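Local coordinates for Mgp-operon protein 3 (Mycoplasma pneumoniae, PDB 6RJ1), which probably acts at the cell surface of this human pathogen as the P40/P90 adhesin, working in cell adhesion and interacting with sugars, at residues Gln9-Leu14 with Ser39-Asp44; Leu56-Leu61 with Thr453-Leu458; Ser113-Phe118 with Ile132-Pro137; His364-Ile369 with Ser470-Ser475. All coordinates share one frame; numbering follows the deposited sequence. Where two conformers were deposited one is given.

Contact 1 of 4, residues Gln9-Leu14 with Ser39-Asp44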
loop_
_atom_site.group_PDB
_atom_site.type_symbol
_atom_site.label_atom_id
_atom_site.label_comp_id
_atom_site.label_asym_id
_atom_site.label_seq_id
_atom_site.Cartn_x
_atom_site.Cartn_y
_atom_site.Cartn_z
ATOM N N GLN A 9 12.762 -14.277 -16.658
ATOM C CA GLN A 9 11.353 -14.598 -16.830
ATOM C C GLN A 9 10.799 -14.104 -18.160
ATOM O O GLN A 9 11.186 -13.039 -18.642
ATOM C CB GLN A 9 10.529 -13.999 -15.684
ATOM C CG GLN A 9 9.119 -14.582 -15.545
ATOM C CD GLN A 9 8.277 -13.827 -14.552
ATOM O OE1 GLN A 9 8.766 -13.294 -13.554
ATOM N NE2 GLN A 9 6.978 -13.774 -14.802
ATOM N N ASP A 10 9.895 -14.900 -18.742
ATOM C CA ASP A 10 9.078 -14.622 -19.919
ATOM C C ASP A 10 7.743 -15.313 -19.627
ATOM O O ASP A 10 7.588 -16.523 -19.866
ATOM C CB ASP A 10 9.718 -15.089 -21.238
ATOM C CG ASP A 10 8.933 -14.679 -22.482
ATOM O OD1 ASP A 10 8.100 -13.737 -22.388
ATOM O OD2 ASP A 10 9.156 -15.290 -23.554
ATOM N N HIS A 11 6.799 -14.528 -19.070
ATOM C CA HIS A 11 5.467 -14.911 -18.608
ATOM C C HIS A 11 5.520 -16.062 -17.574
ATOM O O HIS A 11 5.670 -15.775 -16.384
ATOM C CB HIS A 11 4.465 -15.182 -19.756
ATOM C CG HIS A 11 3.096 -15.549 -19.255
ATOM N ND1 HIS A 11 2.469 -16.714 -19.659
ATOM C CD2 HIS A 11 2.316 -14.932 -18.333
ATOM C CE1 HIS A 11 1.328 -16.759 -18.988
ATOM N NE2 HIS A 11 1.185 -15.703 -18.189
ATOM N N ASN A 12 5.405 -17.339 -18.015
ATOM C CA ASN A 12 5.424 -18.504 -17.108
ATOM C C ASN A 12 6.706 -19.328 -17.208
ATOM O O ASN A 12 6.856 -20.325 -16.502
ATOM C CB ASN A 12 4.186 -19.393 -17.303
ATOM C CG ASN A 12 2.879 -18.816 -16.814
ATOM O OD1 ASN A 12 2.809 -17.858 -16.032
ATOM N ND2 ASN A 12 1.802 -19.409 -17.271
ATOM N N THR A 13 7.633 -18.886 -18.063
ATOM C CA THR A 13 8.898 -19.559 -18.309
ATOM C C THR A 13 10.073 -18.816 -17.685
ATOM O O THR A 13 10.194 -17.604 -17.858
ATOM C CB THR A 13 9.072 -19.829 -19.819
ATOM O OG1 THR A 13 7.936 -20.569 -20.270
ATOM C CG2 THR A 13 10.337 -20.614 -20.136
ATOM N N LEU A 14 10.922 -19.560 -16.949
ATOM C CA LEU A 14 12.157 -19.084 -16.340
ATOM C C LEU A 14 13.282 -19.746 -17.127
ATOM O O LEU A 14 13.474 -20.962 -17.020
ATOM C CB LEU A 14 12.218 -19.424 -14.837
ATOM C CG LEU A 14 11.154 -18.756 -13.945
ATOM C CD1 LEU A 14 11.242 -19.254 -12.532
ATOM C CD2 LEU A 14 11.263 -17.243 -13.966
ATOM N N SER A 39 -4.858 -21.432 -16.831
ATOM C CA SER A 39 -5.232 -20.111 -16.288
ATOM C C SER A 39 -4.234 -19.568 -15.257
ATOM O O SER A 39 -4.273 -18.371 -14.937
ATOM C CB SER A 39 -6.630 -20.139 -15.684
ATOM O OG SER A 39 -6.693 -21.025 -14.579
ATOM N N TYR A 40 -3.363 -20.447 -14.720
ATOM C CA TYR A 40 -2.350 -20.043 -13.758
ATOM C C TYR A 40 -1.298 -19.173 -14.404
ATOM O O TYR A 40 -0.931 -19.376 -15.561
ATOM C CB TYR A 40 -1.739 -21.229 -13.020
ATOM C CG TYR A 40 -2.607 -21.736 -11.892
ATOM C CD1 TYR A 40 -2.591 -21.121 -10.642
ATOM C CD2 TYR A 40 -3.436 -22.840 -12.067
ATOM C CE1 TYR A 40 -3.391 -21.583 -9.600
ATOM C CE2 TYR A 40 -4.232 -23.318 -11.030
ATOM C CZ TYR A 40 -4.206 -22.686 -9.797
ATOM O OH TYR A 40 -4.971 -23.174 -8.769
ATOM N N GLU A 41 -0.861 -18.164 -13.659
ATOM C CA GLU A 41 0.078 -17.144 -14.084
ATOM C C GLU A 41 1.152 -16.973 -12.999
ATOM O O GLU A 41 0.820 -16.862 -11.815
ATOM C CB GLU A 41 -0.717 -15.843 -14.331
ATOM C CG GLU A 41 0.093 -14.598 -14.660
ATOM C CD GLU A 41 -0.458 -13.301 -14.076
ATOM O OE1 GLU A 41 -0.740 -12.378 -14.874
ATOM O OE2 GLU A 41 -0.607 -13.200 -12.833
ATOM N N LEU A 42 2.442 -16.987 -13.411
ATOM C CA LEU A 42 3.572 -16.802 -12.504
ATOM C C LEU A 42 3.650 -15.320 -12.119
ATOM O O LEU A 42 3.753 -14.464 -13.000
ATOM C CB LEU A 42 4.870 -17.326 -13.139
ATOM C CG LEU A 42 6.186 -16.958 -12.448
ATOM C CD1 LEU A 42 6.311 -17.607 -11.087
ATOM C CD2 LEU A 42 7.372 -17.316 -13.317
ATOM N N VAL A 43 3.536 -15.027 -10.804
ATOM C CA VAL A 43 3.493 -13.672 -10.216
ATOM C C VAL A 43 4.837 -13.251 -9.638
ATOM O O VAL A 43 5.217 -12.092 -9.770
ATOM C CB VAL A 43 2.385 -13.524 -9.137
ATOM C CG1 VAL A 43 1.994 -12.067 -8.947
ATOM C CG2 VAL A 43 1.163 -14.353 -9.472
ATOM N N ASP A 44 5.519 -14.166 -8.945
ATOM C CA ASP A 44 6.815 -13.911 -8.306
ATOM C C ASP A 44 7.551 -15.220 -8.172
ATOM O O ASP A 44 6.928 -16.279 -8.171
ATOM C CB ASP A 44 6.626 -13.248 -6.912
ATOM C CG ASP A 44 7.871 -12.613 -6.297
ATOM O OD1 ASP A 44 8.934 -12.589 -6.976
ATOM O OD2 ASP A 44 7.782 -12.128 -5.144
#
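Leu42 and Asn12 carry most of this meeting between the tip of a hairpin and the flank of a strand. The Asn12 carboxamide lies alongside the backbone of Tyr40-Leu42 and uses both of its ends. Asn12 OD1 accepts from Leu42 N at 2.8 Å in a nearly straight bond (164° at the hydrogen), and Asn12 ND2 donates to Tyr40 O at 3.2 Å. Both donors are tilted from the plane of the carbonyl they address. The first torsion of Asn12 (chi1 -71°) sets CG beside the backbone N, and the amide it carries meets the strand. Tyr40 O also takes a bond from Lys375 NZ.

Leu42 answers with its CD2 branch. Leu42 CD2 lies 3.8 Å from Gln9 CD and 3.9 Å from Leu14 CD2, with the two leucines crossing at about a right angle, while Leu42 CB rests 3.7 Å from His11 O. Gln9 is extended beyond CG; its NE2 grips His11 O at 2.9 Å, and its OE1 bonds Trp45, so the amide next to the leucine methyl is tied down at both ends. The arrangement is a tight beta hairpin, closed by a type II' turn from Asp10 to Thr13, docked through an asparagine side chain onto the edge strand of a larger sheet.

Contact 2 of 4, residues Leu56-Leu61 with Thr453-Leu458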
loop_
_atom_site.group_PDB
_atom_site.type_symbol
_atom_site.label_atom_id
_atom_site.label_comp_id
_atom_site.label_asym_id
_atom_site.label_seq_id
_atom_site.Cartn_x
_atom_site.Cartn_y
_atom_site.Cartn_z
ATOM N N LEU A 56 5.454 -18.412 -7.212
ATOM C CA LEU A 56 4.120 -18.014 -6.769
ATOM C C LEU A 56 3.220 -17.903 -7.997
ATOM O O LEU A 56 3.522 -17.154 -8.934
ATOM C CB LEU A 56 4.177 -16.672 -6.014
ATOM C CG LEU A 56 2.864 -16.114 -5.443
ATOM C CD1 LEU A 56 2.214 -17.093 -4.473
ATOM C CD2 LEU A 56 3.096 -14.782 -4.768
ATOM N N VAL A 57 2.128 -18.659 -7.998
ATOM C CA VAL A 57 1.187 -18.683 -9.121
ATOM C C VAL A 57 -0.259 -18.447 -8.672
ATOM O O VAL A 57 -0.665 -18.927 -7.610
ATOM C CB VAL A 57 1.309 -19.982 -9.987
ATOM C CG1 VAL A 57 2.625 -20.031 -10.765
ATOM C CG2 VAL A 57 1.112 -21.243 -9.149
ATOM N N ARG A 58 -1.039 -17.757 -9.511
ATOM C CA ARG A 58 -2.449 -17.476 -9.262
ATOM C C ARG A 58 -3.269 -17.646 -10.536
ATOM O O ARG A 58 -2.716 -17.566 -11.623
ATOM C CB ARG A 58 -2.635 -16.072 -8.639
ATOM C CG ARG A 58 -2.365 -14.914 -9.575
ATOM C CD ARG A 58 -2.356 -13.592 -8.844
ATOM N NE ARG A 58 -1.921 -12.508 -9.729
ATOM C CZ ARG A 58 -1.769 -11.247 -9.354
ATOM N NH1 ARG A 58 -2.012 -10.886 -8.100
ATOM N NH2 ARG A 58 -1.373 -10.335 -10.229
ATOM N N SER A 59 -4.578 -17.874 -10.409
ATOM C CA SER A 59 -5.462 -18.049 -11.559
ATOM C C SER A 59 -6.580 -17.026 -11.537
ATOM O O SER A 59 -7.136 -16.751 -10.471
ATOM C CB SER A 59 -6.035 -19.464 -11.587
ATOM O OG SER A 59 -7.208 -19.561 -12.376
ATOM N N ALA A 60 -6.931 -16.485 -12.725
ATOM C CA ALA A 60 -8.018 -15.512 -12.903
ATOM C C ALA A 60 -9.395 -16.200 -12.766
ATOM O O ALA A 60 -10.440 -15.548 -12.853
ATOM C CB ALA A 60 -7.893 -14.841 -14.260
ATOM N N LEU A 61 -9.387 -17.519 -12.557
ATOM C CA LEU A 61 -10.601 -18.295 -12.391
ATOM C C LEU A 61 -10.952 -18.507 -10.927
ATOM O O LEU A 61 -11.977 -19.126 -10.644
ATOM C CB LEU A 61 -10.516 -19.637 -13.136
ATOM C CG LEU A 61 -10.623 -19.577 -14.657
ATOM C CD1 LEU A 61 -10.227 -20.897 -15.263
ATOM C CD2 LEU A 61 -12.019 -19.192 -15.114
ATOM N N THR A 453 -5.393 -10.415 -5.594
ATOM C CA THR A 453 -4.351 -9.394 -5.429
ATOM C C THR A 453 -3.425 -9.684 -4.224
ATOM O O THR A 453 -2.265 -9.298 -4.267
ATOM C CB THR A 453 -4.937 -7.966 -5.389
ATOM O OG1 THR A 453 -5.933 -7.866 -4.372
ATOM C CG2 THR A 453 -5.500 -7.512 -6.731
ATOM N N SER A 454 -3.923 -10.352 -3.161
ATOM C CA SER A 454 -3.118 -10.659 -1.966
ATOM C C SER A 454 -1.995 -11.692 -2.203
ATOM O O SER A 454 -1.042 -11.758 -1.419
ATOM C CB SER A 454 -3.997 -11.081 -0.794
ATOM O OG SER A 454 -4.644 -12.320 -1.031
ATOM N N THR A 455 -2.110 -12.491 -3.275
ATOM C CA THR A 455 -1.116 -13.509 -3.619
ATOM C C THR A 455 -0.223 -12.912 -4.704
ATOM O O THR A 455 -0.284 -13.326 -5.870
ATOM C CB THR A 455 -1.821 -14.824 -3.987
ATOM O OG1 THR A 455 -2.595 -14.642 -5.175
ATOM C CG2 THR A 455 -2.716 -15.342 -2.873
ATOM N N ALA A 456 0.591 -11.901 -4.310
ATOM C CA ALA A 456 1.419 -11.127 -5.232
ATOM C C ALA A 456 2.945 -11.230 -5.044
ATOM O O ALA A 456 3.669 -11.246 -6.045
ATOM C CB ALA A 456 0.995 -9.660 -5.181
ATOM N N GLN A 457 3.439 -11.233 -3.793
ATOM C CA GLN A 457 4.886 -11.239 -3.532
ATOM C C GLN A 457 5.286 -12.285 -2.505
ATOM O O GLN A 457 4.588 -12.439 -1.505
ATOM C CB GLN A 457 5.340 -9.849 -3.033
ATOM C CG GLN A 457 4.926 -8.671 -3.902
ATOM C CD GLN A 457 5.424 -7.378 -3.328
ATOM O OE1 GLN A 457 6.612 -7.057 -3.431
ATOM N NE2 GLN A 457 4.527 -6.607 -2.715
ATOM N N LEU A 458 6.433 -12.960 -2.710
ATOM C CA LEU A 458 6.896 -13.970 -1.758
ATOM C C LEU A 458 8.343 -13.772 -1.271
ATOM O O LEU A 458 9.102 -12.971 -1.818
ATOM C CB LEU A 458 6.680 -15.431 -2.253
ATOM C CG LEU A 458 7.369 -15.955 -3.534
ATOM C CD1 LEU A 458 8.805 -16.280 -3.300
ATOM C CD2 LEU A 458 6.795 -17.276 -3.910
#
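Leu56 CB stands 3.4 Å from Leu458 CD2, and this pair makes the apolar half of the contact. In Leu56, CG is anti to the backbone N (chi1 -179°). Further out, Leu56 CD2 rests against the peptide link between Ala456 and Gln457, 3.6 Å from Ala456 C. One leucine therefore packs on a side chain with its root and on main chain with its tip. Val115 of the adjacent strand and Leu134 of the strand beyond it also touch Leu56.

The second kind of interaction is van der Waals packing of a long polar chain. Arg58 places CG in the crowded position between backbone N and carbonyl carbon (chi1 70°), then runs extended from CG to NE and crosses Thr455 obliquely. Arg58 CB sits 3.7 Å from Thr455 OG1, Arg58 CD 3.6 Å from Thr455 O, and Arg58 NH1 3.9 Å from Thr453 CA.

Hydrogen bonds between the two segments are absent, and the polar groups find partners close by. Arg58 NH1 bonds His452 O at the end of helix 446-454, and Thr455 OG1 pairs with Ser113 OG. Beyond the helix, Ala456 and Gln457 form a classic beta bulge opposite Met468. The contact brings together two strands far apart in the order of one mixed sheet, 52-59 near one edge and 457-461 at the other, which implies that the sheet curls round.

Contact 3 of 4, residues Ser113-Phe118 with Ile132-Pro137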
loop_
_atom_site.group_PDB
_atom_site.type_symbol
_atom_site.label_atom_id
_atom_site.label_comp_id
_atom_site.label_asym_id
_atom_site.label_seq_id
_atom_site.Cartn_x
_atom_site.Cartn_y
_atom_site.Cartn_z
ATOM N N SER A 113 -4.360 -19.957 -5.163
ATOM C CA SER A 113 -2.971 -19.638 -5.446
ATOM C C SER A 113 -2.031 -20.661 -4.802
ATOM O O SER A 113 -2.350 -21.244 -3.761
ATOM C CB SER A 113 -2.643 -18.238 -4.961
ATOM O OG SER A 113 -3.474 -17.290 -5.610
ATOM N N TYR A 114 -0.885 -20.899 -5.441
ATOM C CA TYR A 114 0.094 -21.854 -4.935
ATOM C C TYR A 114 1.487 -21.286 -4.875
ATOM O O TYR A 114 1.855 -20.419 -5.671
ATOM C CB TYR A 114 0.131 -23.125 -5.806
ATOM C CG TYR A 114 -1.041 -24.049 -5.599
ATOM C CD1 TYR A 114 -1.029 -25.010 -4.589
ATOM C CD2 TYR A 114 -2.158 -23.986 -6.427
ATOM C CE1 TYR A 114 -2.109 -25.867 -4.393
ATOM C CE2 TYR A 114 -3.247 -24.833 -6.239
ATOM C CZ TYR A 114 -3.221 -25.775 -5.221
ATOM O OH TYR A 114 -4.303 -26.605 -5.037
ATOM N N VAL A 115 2.263 -21.809 -3.923
ATOM C CA VAL A 115 3.687 -21.565 -3.777
ATOM C C VAL A 115 4.268 -22.887 -4.270
ATOM O O VAL A 115 3.909 -23.946 -3.738
ATOM C CB VAL A 115 4.125 -21.216 -2.331
ATOM C CG1 VAL A 115 5.635 -21.355 -2.163
ATOM C CG2 VAL A 115 3.677 -19.815 -1.952
ATOM N N LEU A 116 5.081 -22.835 -5.335
ATOM C CA LEU A 116 5.676 -24.027 -5.936
ATOM C C LEU A 116 7.136 -24.145 -5.556
ATOM O O LEU A 116 7.863 -23.150 -5.596
ATOM C CB LEU A 116 5.533 -24.019 -7.468
ATOM C CG LEU A 116 4.221 -23.511 -8.052
ATOM C CD1 LEU A 116 4.348 -23.306 -9.517
ATOM C CD2 LEU A 116 3.081 -24.454 -7.771
ATOM N N ILE A 117 7.563 -25.362 -5.198
ATOM C CA ILE A 117 8.938 -25.661 -4.816
ATOM C C ILE A 117 9.551 -26.564 -5.885
ATOM O O ILE A 117 8.964 -27.588 -6.261
ATOM C CB ILE A 117 9.014 -26.302 -3.397
ATOM C CG1 ILE A 117 8.217 -25.493 -2.331
ATOM C CG2 ILE A 117 10.461 -26.561 -2.949
ATOM C CD1 ILE A 117 8.649 -24.003 -2.040
ATOM N N PHE A 118 10.736 -26.168 -6.370
ATOM C CA PHE A 118 11.492 -26.890 -7.383
ATOM C C PHE A 118 12.878 -27.206 -6.857
ATOM O O PHE A 118 13.442 -26.424 -6.092
ATOM C CB PHE A 118 11.607 -26.052 -8.666
ATOM C CG PHE A 118 10.315 -25.839 -9.415
ATOM C CD1 PHE A 118 9.488 -24.757 -9.118
ATOM C CD2 PHE A 118 9.938 -26.698 -10.446
ATOM C CE1 PHE A 118 8.299 -24.554 -9.822
ATOM C CE2 PHE A 118 8.749 -26.491 -11.154
ATOM C CZ PHE A 118 7.938 -25.421 -10.838
ATOM N N ILE A 132 2.280 -25.711 -2.192
ATOM C CA ILE A 132 1.630 -25.342 -0.931
ATOM C C ILE A 132 0.470 -24.404 -1.267
ATOM O O ILE A 132 0.685 -23.322 -1.830
ATOM C CB ILE A 132 2.627 -24.728 0.111
ATOM C CG1 ILE A 132 3.839 -25.654 0.374
ATOM C CG2 ILE A 132 1.928 -24.357 1.428
ATOM C CD1 ILE A 132 5.125 -25.161 -0.179
ATOM N N LYS A 133 -0.755 -24.835 -0.945
ATOM C CA LYS A 133 -1.975 -24.074 -1.189
ATOM C C LYS A 133 -2.063 -22.879 -0.245
ATOM O O LYS A 133 -1.744 -22.988 0.940
ATOM C CB LYS A 133 -3.188 -24.987 -1.005
ATOM C CG LYS A 133 -4.431 -24.567 -1.759
ATOM C CD LYS A 133 -5.441 -25.670 -1.607
ATOM C CE LYS A 133 -6.728 -25.412 -2.324
ATOM N NZ LYS A 133 -7.673 -24.644 -1.476
ATOM N N LEU A 134 -2.486 -21.733 -0.774
ATOM C CA LEU A 134 -2.632 -20.524 0.025
ATOM C C LEU A 134 -4.097 -20.400 0.384
ATOM O O LEU A 134 -4.886 -19.813 -0.350
ATOM C CB LEU A 134 -2.104 -19.289 -0.720
ATOM C CG LEU A 134 -0.631 -19.313 -1.140
ATOM C CD1 LEU A 134 -0.292 -18.084 -1.934
ATOM C CD2 LEU A 134 0.308 -19.461 0.066
ATOM N N ALA A 135 -4.469 -21.037 1.488
ATOM C CA ALA A 135 -5.833 -21.061 1.982
ATOM C C ALA A 135 -6.296 -19.706 2.514
ATOM O O ALA A 135 -5.500 -18.940 3.066
ATOM C CB ALA A 135 -5.967 -22.119 3.058
ATOM N N LEU A 136 -7.598 -19.418 2.333
ATOM C CA LEU A 136 -8.285 -18.220 2.794
ATOM C C LEU A 136 -8.056 -18.036 4.317
ATOM O O LEU A 136 -7.988 -19.043 5.037
ATOM C CB LEU A 136 -9.799 -18.414 2.566
ATOM C CG LEU A 136 -10.524 -17.736 1.388
ATOM C CD1 LEU A 136 -9.796 -16.555 0.816
ATOM C CD2 LEU A 136 -10.968 -18.728 0.371
ATOM N N PRO A 137 -7.989 -16.783 4.848
ATOM C CA PRO A 137 -7.846 -16.622 6.308
ATOM C C PRO A 137 -9.083 -17.153 7.040
ATOM O O PRO A 137 -10.124 -17.348 6.403
ATOM C CB PRO A 137 -7.682 -15.114 6.483
ATOM C CG PRO A 137 -8.332 -14.523 5.296
ATOM C CD PRO A 137 -8.088 -15.474 4.170
#
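Across an antiparallel beta hairpin, strands 114-121 and 125-135, Tyr114 and Lys133 lie side by side as a non-hydrogen-bonded pair. The two side chains cross obliquely, and the aliphatic part of the lysine follows the tyrosine outward: Lys133 CB is 3.7 Å from Tyr114 CE1, and Lys133 CD is the same 3.7 Å from Tyr114 OH. CG of Lys133 is anti to the backbone N (chi1 -155°), which starts the chain on this course. A bend at chi4 (-87°) then turns NZ aside, and NZ forms a salt bridge with Asp110.

The other face of the hairpin is apolar and buried. Val115 and Leu134 meet at about a right angle, Val115 CG2 to Leu134 CD2 at 3.9 Å, while Ile117 crosses Ile132 obliquely, Ile117 CG1 to Ile132 CD1 at 3.8 Å. Leu134 CD1 also lies 3.8 Å from Ser113 CB. Val54 of the next strand adds to this layer, touching Val115 and Ile117.

Between the faces, Val115 and Ile132 form a hydrogen-bonded pair, both bonds with 168° at the hydrogen. Two residues further along each strand, past the Tyr114-Lys133 pair, Leu134 N donates to Ser113 O at 3.0 Å.

Contact 4 of 4, residues His364-Ile369 with Ser470-Ser475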
loop_
_atom_site.group_PDB
_atom_site.type_symbol
_atom_site.label_atom_id
_atom_site.label_comp_id
_atom_site.label_asym_id
_atom_site.label_seq_id
_atom_site.Cartn_x
_atom_site.Cartn_y
_atom_site.Cartn_z
ATOM N N HIS A 364 -6.993 -4.739 -14.938
ATOM C CA HIS A 364 -6.440 -6.036 -15.348
ATOM C C HIS A 364 -4.917 -6.093 -15.080
ATOM O O HIS A 364 -4.412 -7.105 -14.592
ATOM C CB HIS A 364 -6.739 -6.298 -16.840
ATOM C CG HIS A 364 -5.941 -7.428 -17.410
ATOM N ND1 HIS A 364 -6.276 -8.747 -17.158
ATOM C CD2 HIS A 364 -4.803 -7.398 -18.143
ATOM C CE1 HIS A 364 -5.346 -9.474 -17.751
ATOM N NE2 HIS A 364 -4.439 -8.707 -18.359
ATOM N N GLN A 365 -4.212 -4.984 -15.400
ATOM C CA GLN A 365 -2.777 -4.774 -15.236
ATOM C C GLN A 365 -2.359 -4.696 -13.760
ATOM O O GLN A 365 -1.204 -4.985 -13.446
ATOM C CB GLN A 365 -2.364 -3.500 -15.978
ATOM C CG GLN A 365 -0.969 -3.567 -16.599
ATOM C CD GLN A 365 -0.850 -4.526 -17.771
ATOM O OE1 GLN A 365 -1.589 -4.461 -18.766
ATOM N NE2 GLN A 365 0.105 -5.428 -17.682
ATOM N N MET A 366 -3.290 -4.301 -12.865
ATOM C CA MET A 366 -3.084 -4.188 -11.413
ATOM C C MET A 366 -3.297 -5.540 -10.687
ATOM O O MET A 366 -3.091 -5.631 -9.465
ATOM C CB MET A 366 -4.063 -3.174 -10.820
ATOM C CG MET A 366 -3.747 -1.766 -11.153
ATOM S SD MET A 366 -5.119 -0.722 -10.672
ATOM C CE MET A 366 -4.859 -0.659 -8.918
ATOM N N GLY A 367 -3.747 -6.544 -11.433
ATOM C CA GLY A 367 -4.010 -7.868 -10.895
ATOM C C GLY A 367 -5.457 -8.055 -10.496
ATOM O O GLY A 367 -5.776 -8.970 -9.731
ATOM N N VAL A 368 -6.339 -7.180 -10.995
ATOM C CA VAL A 368 -7.771 -7.260 -10.730
ATOM C C VAL A 368 -8.340 -8.168 -11.824
ATOM O O VAL A 368 -7.956 -8.032 -12.991
ATOM C CB VAL A 368 -8.420 -5.843 -10.682
ATOM C CG1 VAL A 368 -9.940 -5.905 -10.748
ATOM C CG2 VAL A 368 -7.976 -5.076 -9.439
ATOM N N ILE A 369 -9.183 -9.142 -11.442
ATOM C CA ILE A 369 -9.812 -10.064 -12.397
ATOM C C ILE A 369 -10.861 -9.295 -13.211
ATOM O O ILE A 369 -11.905 -8.911 -12.674
ATOM C CB ILE A 369 -10.403 -11.346 -11.723
ATOM C CG1 ILE A 369 -9.337 -12.123 -10.907
ATOM C CG2 ILE A 369 -11.116 -12.251 -12.759
ATOM C CD1 ILE A 369 -9.917 -13.071 -9.849
ATOM N N SER A 470 -0.136 -6.914 -3.235
ATOM C CA SER A 470 0.474 -5.972 -4.176
ATOM C C SER A 470 0.587 -4.558 -3.614
ATOM O O SER A 470 0.029 -4.260 -2.555
ATOM C CB SER A 470 -0.262 -5.984 -5.518
ATOM O OG SER A 470 -1.541 -5.372 -5.468
ATOM N N ASP A 471 1.340 -3.707 -4.312
ATOM C CA ASP A 471 1.539 -2.303 -3.958
ATOM C C ASP A 471 0.464 -1.386 -4.540
ATOM O O ASP A 471 0.438 -0.197 -4.206
ATOM C CB ASP A 471 2.950 -1.800 -4.378
ATOM C CG ASP A 471 3.492 -2.270 -5.722
ATOM O OD1 ASP A 471 2.731 -2.233 -6.722
ATOM O OD2 ASP A 471 4.688 -2.650 -5.780
ATOM N N ARG A 472 -0.434 -1.922 -5.382
ATOM C CA ARG A 472 -1.427 -1.069 -6.003
ATOM C C ARG A 472 -2.849 -1.292 -5.508
ATOM O O ARG A 472 -3.690 -0.426 -5.740
ATOM C CB ARG A 472 -1.342 -1.142 -7.529
ATOM C CG ARG A 472 -1.285 0.260 -8.130
ATOM C CD ARG A 472 -0.119 0.428 -9.062
ATOM N NE ARG A 472 -0.495 0.141 -10.442
ATOM C CZ ARG A 472 -0.124 -0.952 -11.097
ATOM N NH1 ARG A 472 -0.501 -1.137 -12.355
ATOM N NH2 ARG A 472 0.640 -1.863 -10.505
ATOM N N VAL A 473 -3.127 -2.421 -4.812
ATOM C CA VAL A 473 -4.446 -2.722 -4.222
ATOM C C VAL A 473 -4.215 -3.077 -2.739
ATOM O O VAL A 473 -3.292 -3.848 -2.461
ATOM C CB VAL A 473 -5.208 -3.847 -4.983
ATOM C CG1 VAL A 473 -6.509 -4.225 -4.289
ATOM C CG2 VAL A 473 -5.485 -3.461 -6.424
ATOM N N PRO A 474 -5.017 -2.531 -1.775
ATOM C CA PRO A 474 -4.804 -2.887 -0.357
ATOM C C PRO A 474 -5.090 -4.362 -0.077
ATOM O O PRO A 474 -5.959 -4.961 -0.713
ATOM C CB PRO A 474 -5.772 -1.963 0.388
ATOM C CG PRO A 474 -6.835 -1.655 -0.594
ATOM C CD PRO A 474 -6.144 -1.581 -1.916
ATOM N N SER A 475 -4.303 -4.954 0.829
ATOM C CA SER A 475 -4.421 -6.352 1.218
ATOM C C SER A 475 -4.726 -6.449 2.708
ATOM O O SER A 475 -4.107 -5.758 3.513
ATOM C CB SER A 475 -3.169 -7.134 0.833
ATOM O OG SER A 475 -2.006 -6.652 1.480
#
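Met366 packs against Arg472 and Val473 where helix 360-365 ends in a Schellman motif. Gly367, with positive phi (95°), takes the chain out of the helix, and its N bonds His364 O at 3.3 Å. A loop without regular structure, between strands 464-468 and 477-482, supplies the opposing residues.

The conformation of Met366 decides what it touches. CG lies beside the backbone N and anti to the carbonyl carbon (chi1 -72°), which brings it over one face of the Arg472 guanidinium, 3.3 Å above the plane and offset toward the rim; its nearest guanidinium atom is NH1, 3.5 Å from Met366 CG. The chain continues extended to SD and then bends at chi3 (77°). That last turn carries Met366 CE to the root of the arginine, where it meets Arg472 CG at 3.8 Å.

Arg472 is itself folded, with bends at chi2 and chi3, and crosses Met366 at about a right angle. The methionine consequently touches both ends of one arginine, the flat head with CG and the aliphatic root with CE. This is packing, with no hydrogen bond between the segments. Outside them, Phe778 touches Arg472 and Pro169 touches Met366, while Gly367 O accepts from His452 ND1, tying the helix end to helix 446-454.

Val473 continues the apolar patch. Its N makes a weak bond to Ser470 OG, and the Val473 CG2 branch faces the opposite segment, 3.8 Å from Met366 CE and 4.2 Å from Val368 CG2.

In the fold
Contact 2 links the other three, its centre about 11 Å from that of contact 1, 9 Å from contact 3 and 10 Å from contact 4. Contacts 1, 2 and 3 share one mixed sheet, in which strands 40-48, 52-59, 114-121 and 125-135 are successive neighbours. Ser39 OG and Ser59 OG, 2.7 Å apart, join contact 1 to contact 2; Val57 N and Tyr114 O, 2.9 Å apart, join contact 2 to contact 3. Contact 4 lies at the loop joining two further strands of the sheet and meets contact 2 in packing contacts, as where Ala456 CB approaches Ser470 N. Contacts 3 and 4 remain separate, their nearest atoms about 9 Å apart.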